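Local coordinates for Orf c02003 protein (PDB 2Q00) that is of unknown function but belongs to the archaeal PaREP1 family, probably related to the helical C-terminal domains of nucleotidyltransferases, at residues L65-S69 with W83-W87; E78-W83 with K113-F117. All blocks are in the same frame, centred on the assembly; numbering follows the deposited sequence.

Contact 1 (L65-S69 with W83-W87); sequences LFKAS and WKSAW
Trp83 and Trp87 both set CG anti to the backbone N (chi1 176° and -174°), which sends two indoles one helical turn apart toward helix 62-71, while Phe66, with CG anti to its carbonyl carbon, swings its ring out to meet them. The three form an aromatic cluster between two nearly antiparallel helices of the bundle, whose segment axes lie 11.0 Å apart. Two T-shaped contacts run in series. The pyrrole edge of Trp83 points into one face of Phe66, with NE1 of Trp83 3.3 Å above the middle of that ring and the planes at 87°. Phe66 in turn presents its far edge to the face of Trp87, CZ of Phe66 lying 3.4 Å from CG of Trp87. Cut back to an alanine at Phe66, the cluster would probably lose the ring that both indoles pack on, with a gap opened between them. Leu65, a flexible aliphatic suited to a buried site, brings CB to 3.3 Å from CZ2 of Trp83. Ser69 is small enough for its CB to approach CB of Trp83 at 3.7 Å, and its buried hydroxyl turns back on its own helix, OG donating to O of Phe66 at 2.6 Å.

Contact 2 (E78-W83 with K113-F117); sequences EIPILW and KLVIF
The packing of helix 79-95 against helix 101-122 carries a salt bridge at its outer margin and an apolar interior of aliphatic and aromatic side chains. Glu78 and Lys113 meet at about a right angle, and NZ of Lys113 gives its stronger hydrogen bond to the syn lone pair of Glu78 OE1, 2.8 Å away; a weak second one reaches OE2 of Glu78 at 3.1 Å. Lys113 suits this solvent-facing place because its fully extended chain, with CG anti to the backbone N (chi1 -161°), carries the ammonium clear of the helix to the carboxylate. The segments cross at -133° as part of the helical bundle, and their backbones come nearest at Leu82 and Leu114, whose side chains pack together. CD2 of Leu82 does most of the touching: it sits in the plane of the Phe117 ring, 3.7 Å from CE2 of Phe117, and also lies 4.1 Å from CB of Leu114. Phe117 thus offers its edge, not a face, to the leucine methyl. Deeper in, Leu114 splits its two methyls, CD1 going to CB of Ile79 at 4.1 Å and CD2 to the edge of Trp83, 4.5 Å from CE3 of Trp83. Leu114 also touches Ala34 and Ala37 of helix 23-45.

Overall arrangement
Contacts 1 and 2 have centres about 9 Å apart, and each centre lies about 7 Å from that of the chain. Both draw on helix 79-95, which meets helix 62-71 in contact 1 and helix 101-122 in contact 2. Along the chain the segments alternate, in the order 65-69, 78-83, 83-87 and 113-117, with Trp83 belonging to both contacts. The two also touch directly, where O of Ser69 packs against Ile79 and Pro80. Helix 23-45 borders both, its Ile38 and Ala34 meeting Trp83. One helix thus ties an earlier and a later helix into the compact, single-chain all-helical fold of this PaREP1 family protein.

Contact 1 (L65-S69 with W83-W87)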
ATOM      1  N   LEU A  65      -2.394   8.002  -6.462  1.00 59.70           N
ATOM      2  CA  LEU A  65      -1.636   7.378  -5.377  1.00 56.99           C
ATOM      3  C   LEU A  65      -0.206   7.885  -5.414  1.00 54.06           C
ATOM      4  O   LEU A  65       0.352   8.272  -4.389  1.00 51.49           O
ATOM      5  CB  LEU A  65      -1.628   5.850  -5.510  1.00 56.46           C
ATOM      6  CG  LEU A  65      -2.914   5.049  -5.267  1.00 58.40           C
ATOM      7  CD1 LEU A  65      -3.599   5.551  -3.995  1.00 58.14           C
ATOM      8  CD2 LEU A  65      -3.835   5.182  -6.464  1.00 58.40           C
ATOM      9  N   PHE A  66       0.394   7.866  -6.598  1.00 54.79           N
ATOM     10  CA  PHE A  66       1.756   8.375  -6.737  1.00 56.49           C
ATOM     11  C   PHE A  66       1.778   9.837  -6.267  1.00 54.26           C
ATOM     12  O   PHE A  66       2.622  10.211  -5.455  1.00 55.90           O
ATOM     13  CB  PHE A  66       2.217   8.253  -8.195  1.00 55.39           C
ATOM     14  CG  PHE A  66       2.813   6.907  -8.531  1.00 53.71           C
ATOM     15  CD1 PHE A  66       4.081   6.559  -8.058  1.00 54.47           C
ATOM     16  CD2 PHE A  66       2.108   5.987  -9.308  1.00 54.19           C
ATOM     17  CE1 PHE A  66       4.640   5.320  -8.350  1.00 49.16           C
ATOM     18  CE2 PHE A  66       2.652   4.739  -9.610  1.00 54.15           C
ATOM     19  CZ  PHE A  66       3.925   4.402  -9.129  1.00 50.81           C
ATOM     20  N   LYS A  67       0.846  10.655  -6.760  1.00 58.30           N
ATOM     21  CA  LYS A  67       0.787  12.057  -6.341  1.00 59.53           C
ATOM     22  C   LYS A  67       0.688  12.106  -4.832  1.00 60.27           C
ATOM     23  O   LYS A  67       1.436  12.820  -4.157  1.00 63.38           O
ATOM     24  CB  LYS A  67      -0.451  12.774  -6.888  1.00 61.19           C
ATOM     25  CG  LYS A  67      -0.434  13.136  -8.358  1.00 59.92           C
ATOM     26  CD  LYS A  67      -1.508  14.184  -8.644  1.00 62.54           C
ATOM     27  CE  LYS A  67      -1.969  14.173 -10.105  1.00 64.52           C
ATOM     28  NZ  LYS A  67      -2.839  12.993 -10.441  1.00 69.56           N
ATOM     29  N   ALA A  68      -0.271  11.346  -4.317  1.00 59.27           N
ATOM     30  CA  ALA A  68      -0.524  11.283  -2.891  1.00 58.54           C
ATOM     31  C   ALA A  68       0.736  10.949  -2.104  1.00 58.93           C
ATOM     32  O   ALA A  68       1.048  11.610  -1.104  1.00 58.08           O
ATOM     33  CB  ALA A  68      -1.609  10.255  -2.612  1.00 57.48           C
ATOM     34  N   SER A  69       1.462   9.928  -2.550  1.00 57.29           N
ATOM     35  CA  SER A  69       2.685   9.524  -1.861  1.00 58.54           C
ATOM     36  C   SER A  69       3.695  10.679  -1.861  1.00 59.73           C
ATOM     37  O   SER A  69       4.328  10.956  -0.839  1.00 57.49           O
ATOM     38  CB  SER A  69       3.290   8.269  -2.512  1.00 57.93           C
ATOM     39  OG  SER A  69       3.644   8.487  -3.868  1.00 59.46           O
ATOM     40  N   TRP A  83       5.869   3.478  -1.043  1.00 45.18           N
ATOM     41  CA  TRP A  83       4.896   3.324  -2.110  1.00 48.87           C
ATOM     42  C   TRP A  83       5.487   2.636  -3.353  1.00 50.78           C
ATOM     43  O   TRP A  83       4.823   1.801  -3.978  1.00 52.97           O
ATOM     44  CB  TRP A  83       4.306   4.684  -2.507  1.00 49.60           C
ATOM     45  CG  TRP A  83       3.379   4.550  -3.665  1.00 50.09           C
ATOM     46  CD1 TRP A  83       3.587   4.989  -4.942  1.00 51.18           C
ATOM     47  CD2 TRP A  83       2.135   3.829  -3.685  1.00 47.50           C
ATOM     48  NE1 TRP A  83       2.553   4.578  -5.755  1.00 57.70           N
ATOM     49  CE2 TRP A  83       1.649   3.867  -5.009  1.00 52.89           C
ATOM     50  CE3 TRP A  83       1.387   3.153  -2.710  1.00 54.16           C
ATOM     51  CZ2 TRP A  83       0.445   3.255  -5.385  1.00 53.19           C
ATOM     52  CZ3 TRP A  83       0.191   2.544  -3.082  1.00 49.89           C
ATOM     53  CH2 TRP A  83      -0.266   2.601  -4.410  1.00 49.77           C
ATOM     54  N   LYS A  84       6.726   2.977  -3.716  1.00 55.48           N
ATOM     55  CA  LYS A  84       7.356   2.361  -4.888  1.00 55.58           C
ATOM     56  C   LYS A  84       7.347   0.840  -4.757  1.00 50.19           C
ATOM     57  O   LYS A  84       6.980   0.132  -5.701  1.00 51.73           O
ATOM     58  CB  LYS A  84       8.793   2.862  -5.063  1.00 57.94           C
ATOM     59  CG  LYS A  84       8.895   4.348  -5.416  1.00 60.87           C
ATOM     60  CD  LYS A  84      10.342   4.758  -5.730  1.00 64.85           C
ATOM     61  CE  LYS A  84      10.469   6.256  -6.036  1.00 77.21           C
ATOM     62  NZ  LYS A  84      10.146   7.131  -4.862  1.00 76.93           N
ATOM     63  N   SER A  85       7.745   0.350  -3.581  1.00 46.25           N
ATOM     64  CA  SER A  85       7.756  -1.090  -3.299  1.00 45.90           C
ATOM     65  C   SER A  85       6.373  -1.696  -3.557  1.00 47.44           C
ATOM     66  O   SER A  85       6.243  -2.799  -4.118  1.00 45.69           O
ATOM     67  CB  SER A  85       8.121  -1.345  -1.843  1.00 47.06           C
ATOM     68  OG  SER A  85       9.374  -0.786  -1.537  1.00 46.22           O
ATOM     69  N   ALA A  86       5.340  -0.977  -3.126  1.00 44.41           N
ATOM     70  CA  ALA A  86       3.981  -1.443  -3.322  1.00 42.51           C
ATOM     71  C   ALA A  86       3.748  -1.570  -4.832  1.00 44.85           C
ATOM     72  O   ALA A  86       3.212  -2.578  -5.313  1.00 44.54           O
ATOM     73  CB  ALA A  86       2.971  -0.439  -2.690  1.00 37.24           C
ATOM     74  N   TRP A  87       4.168  -0.548  -5.577  1.00 43.23           N
ATOM     75  CA  TRP A  87       3.996  -0.538  -7.027  1.00 42.79           C
ATOM     76  C   TRP A  87       4.716  -1.729  -7.646  1.00 42.41           C
ATOM     77  O   TRP A  87       4.161  -2.414  -8.504  1.00 41.47           O
ATOM     78  CB  TRP A  87       4.525   0.789  -7.605  1.00 46.49           C
ATOM     79  CG  TRP A  87       4.269   0.978  -9.083  1.00 53.55           C
ATOM     80  CD1 TRP A  87       5.209   1.037 -10.082  1.00 55.42           C
ATOM     81  CD2 TRP A  87       2.994   1.078  -9.732  1.00 56.55           C
ATOM     82  NE1 TRP A  87       4.592   1.158 -11.309  1.00 52.08           N
ATOM     83  CE2 TRP A  87       3.235   1.185 -11.124  1.00 56.32           C
ATOM     84  CE3 TRP A  87       1.671   1.083  -9.277  1.00 52.61           C
ATOM     85  CZ2 TRP A  87       2.200   1.294 -12.060  1.00 56.23           C
ATOM     86  CZ3 TRP A  87       0.644   1.189 -10.208  1.00 55.29           C
ATOM     87  CH2 TRP A  87       0.913   1.291 -11.583  1.00 56.94           C
TER

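Contact 2 (E78-W83 with K113-F117)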
ATOM      1  N   GLU A  78       9.637   8.921   4.265  1.00 55.30           N
ATOM      2  CA  GLU A  78       9.651   7.567   3.714  1.00 52.41           C
ATOM      3  C   GLU A  78       8.487   7.074   2.858  1.00 52.96           C
ATOM      4  O   GLU A  78       8.687   6.219   1.999  1.00 52.51           O
ATOM      5  CB  GLU A  78       9.809   6.537   4.825  1.00 51.74           C
ATOM      6  CG  GLU A  78      10.997   6.703   5.728  1.00 47.33           C
ATOM      7  CD  GLU A  78      11.203   5.469   6.588  1.00 45.68           C
ATOM      8  OE1 GLU A  78      11.480   4.385   6.017  1.00 44.99           O
ATOM      9  OE2 GLU A  78      11.077   5.571   7.829  1.00 46.76           O
ATOM     10  N   ILE A  79       7.278   7.586   3.051  1.00 53.69           N
ATOM     11  CA  ILE A  79       6.176   7.003   2.287  1.00 55.04           C
ATOM     12  C   ILE A  79       6.293   7.015   0.772  1.00 53.06           C
ATOM     13  O   ILE A  79       5.846   6.071   0.114  1.00 55.64           O
ATOM     14  CB  ILE A  79       4.771   7.543   2.730  1.00 56.28           C
ATOM     15  CG1 ILE A  79       4.420   8.819   1.992  1.00 57.34           C
ATOM     16  CG2 ILE A  79       4.748   7.776   4.255  1.00 54.20           C
ATOM     17  CD1 ILE A  79       5.142  10.024   2.527  1.00 74.87           C
ATOM     18  N   PRO A  80       6.896   8.055   0.185  1.00 52.49           N
ATOM     19  CA  PRO A  80       6.970   7.977  -1.278  1.00 51.61           C
ATOM     20  C   PRO A  80       7.783   6.760  -1.731  1.00 52.19           C
ATOM     21  O   PRO A  80       7.476   6.142  -2.748  1.00 55.16           O
ATOM     22  CB  PRO A  80       7.619   9.304  -1.673  1.00 51.94           C
ATOM     23  CG  PRO A  80       8.456   9.657  -0.456  1.00 52.23           C
ATOM     24  CD  PRO A  80       7.545   9.277   0.691  1.00 54.91           C
ATOM     25  N   ILE A  81       8.809   6.391  -0.973  1.00 52.55           N
ATOM     26  CA  ILE A  81       9.597   5.230  -1.359  1.00 54.29           C
ATOM     27  C   ILE A  81       8.976   3.904  -0.915  1.00 50.56           C
ATOM     28  O   ILE A  81       9.223   2.871  -1.536  1.00 49.05           O
ATOM     29  CB  ILE A  81      11.053   5.359  -0.879  1.00 55.02           C
ATOM     30  CG1 ILE A  81      11.109   6.050   0.474  1.00 63.75           C
ATOM     31  CG2 ILE A  81      11.848   6.189  -1.883  1.00 63.22           C
ATOM     32  CD1 ILE A  81      12.516   6.202   1.028  1.00 68.81           C
ATOM     33  N   LEU A  82       8.161   3.922   0.137  1.00 50.04           N
ATOM     34  CA  LEU A  82       7.485   2.701   0.570  1.00 44.67           C
ATOM     35  C   LEU A  82       6.464   2.414  -0.525  1.00 45.55           C
ATOM     36  O   LEU A  82       6.228   1.261  -0.911  1.00 45.63           O
ATOM     37  CB  LEU A  82       6.777   2.910   1.907  1.00 46.04           C
ATOM     38  CG  LEU A  82       7.593   2.724   3.191  1.00 46.43           C
ATOM     39  CD1 LEU A  82       8.990   3.258   2.997  1.00 52.57           C
ATOM     40  CD2 LEU A  82       6.906   3.438   4.345  1.00 40.61           C
ATOM     41  N   TRP A  83       5.869   3.478  -1.043  1.00 45.18           N
ATOM     42  CA  TRP A  83       4.896   3.324  -2.110  1.00 48.87           C
ATOM     43  C   TRP A  83       5.487   2.636  -3.353  1.00 50.78           C
ATOM     44  O   TRP A  83       4.823   1.801  -3.978  1.00 52.97           O
ATOM     45  CB  TRP A  83       4.306   4.684  -2.507  1.00 49.60           C
ATOM     46  CG  TRP A  83       3.379   4.550  -3.665  1.00 50.09           C
ATOM     47  CD1 TRP A  83       3.587   4.989  -4.942  1.00 51.18           C
ATOM     48  CD2 TRP A  83       2.135   3.829  -3.685  1.00 47.50           C
ATOM     49  NE1 TRP A  83       2.553   4.578  -5.755  1.00 57.70           N
ATOM     50  CE2 TRP A  83       1.649   3.867  -5.009  1.00 52.89           C
ATOM     51  CE3 TRP A  83       1.387   3.153  -2.710  1.00 54.16           C
ATOM     52  CZ2 TRP A  83       0.445   3.255  -5.385  1.00 53.19           C
ATOM     53  CZ3 TRP A  83       0.191   2.544  -3.082  1.00 49.89           C
ATOM     54  CH2 TRP A  83      -0.266   2.601  -4.410  1.00 49.77           C
ATOM     55  N   LYS A 113       5.239  -1.198   6.964  1.00 50.46           N
ATOM     56  CA  LYS A 113       5.620   0.084   7.548  1.00 47.59           C
ATOM     57  C   LYS A 113       4.653   1.172   7.098  1.00 44.44           C
ATOM     58  O   LYS A 113       4.327   2.094   7.838  1.00 43.98           O
ATOM     59  CB  LYS A 113       7.054   0.434   7.114  1.00 48.89           C
ATOM     60  CG  LYS A 113       7.751   1.482   7.973  1.00 56.99           C
ATOM     61  CD  LYS A 113       9.266   1.492   7.709  1.00 64.47           C
ATOM     62  CE  LYS A 113      10.010   2.515   8.568  1.00 65.88           C
ATOM     63  NZ  LYS A 113      11.458   2.564   8.206  1.00 68.92           N
ATOM     64  N   LEU A 114       4.198   1.052   5.867  1.00 44.61           N
ATOM     65  CA  LEU A 114       3.281   2.028   5.323  1.00 45.45           C
ATOM     66  C   LEU A 114       1.936   1.871   6.011  1.00 46.22           C
ATOM     67  O   LEU A 114       1.315   2.846   6.427  1.00 43.84           O
ATOM     68  CB  LEU A 114       3.142   1.795   3.820  1.00 44.73           C
ATOM     69  CG  LEU A 114       2.222   2.722   3.046  1.00 45.53           C
ATOM     70  CD1 LEU A 114       2.538   4.176   3.369  1.00 42.56           C
ATOM     71  CD2 LEU A 114       2.382   2.426   1.566  1.00 44.82           C
ATOM     72  N   VAL A 115       1.499   0.629   6.139  1.00 46.54           N
ATOM     73  CA  VAL A 115       0.219   0.343   6.754  1.00 49.19           C
ATOM     74  C   VAL A 115       0.149   0.916   8.163  1.00 53.04           C
ATOM     75  O   VAL A 115      -0.806   1.617   8.500  1.00 54.62           O
ATOM     76  CB  VAL A 115      -0.045  -1.178   6.792  1.00 45.74           C
ATOM     77  CG1 VAL A 115      -1.301  -1.479   7.578  1.00 43.69           C
ATOM     78  CG2 VAL A 115      -0.182  -1.706   5.369  1.00 44.28           C
ATOM     79  N   ILE A 116       1.172   0.641   8.969  1.00 56.99           N
ATOM     80  CA  ILE A 116       1.189   1.126  10.342  1.00 58.65           C
ATOM     81  C   ILE A 116       1.258   2.643  10.418  1.00 58.33           C
ATOM     82  O   ILE A 116       0.667   3.241  11.308  1.00 61.02           O
ATOM     83  CB  ILE A 116       2.355   0.517  11.138  1.00 60.55           C
ATOM     84  CG1 ILE A 116       3.684   0.976  10.546  1.00 71.78           C
ATOM     85  CG2 ILE A 116       2.248  -1.015  11.119  1.00 57.98           C
ATOM     86  CD1 ILE A 116       4.900   0.589  11.378  1.00 83.50           C
ATOM     87  N   PHE A 117       1.966   3.276   9.493  1.00 59.23           N
ATOM     88  CA  PHE A 117       2.029   4.725   9.512  1.00 60.43           C
ATOM     89  C   PHE A 117       0.603   5.247   9.418  1.00 59.57           C
ATOM     90  O   PHE A 117       0.215   6.147  10.160  1.00 60.63           O
ATOM     91  CB  PHE A 117       2.854   5.269   8.338  1.00 59.84           C
ATOM     92  CG  PHE A 117       4.345   5.239   8.567  1.00 67.89           C
ATOM     93  CD1 PHE A 117       4.886   5.625   9.795  1.00 72.37           C
ATOM     94  CD2 PHE A 117       5.215   4.869   7.537  1.00 68.74           C
ATOM     95  CE1 PHE A 117       6.272   5.645   9.993  1.00 72.92           C
ATOM     96  CE2 PHE A 117       6.595   4.888   7.722  1.00 62.08           C
ATOM     97  CZ  PHE A 117       7.131   5.276   8.949  1.00 64.12           C
TER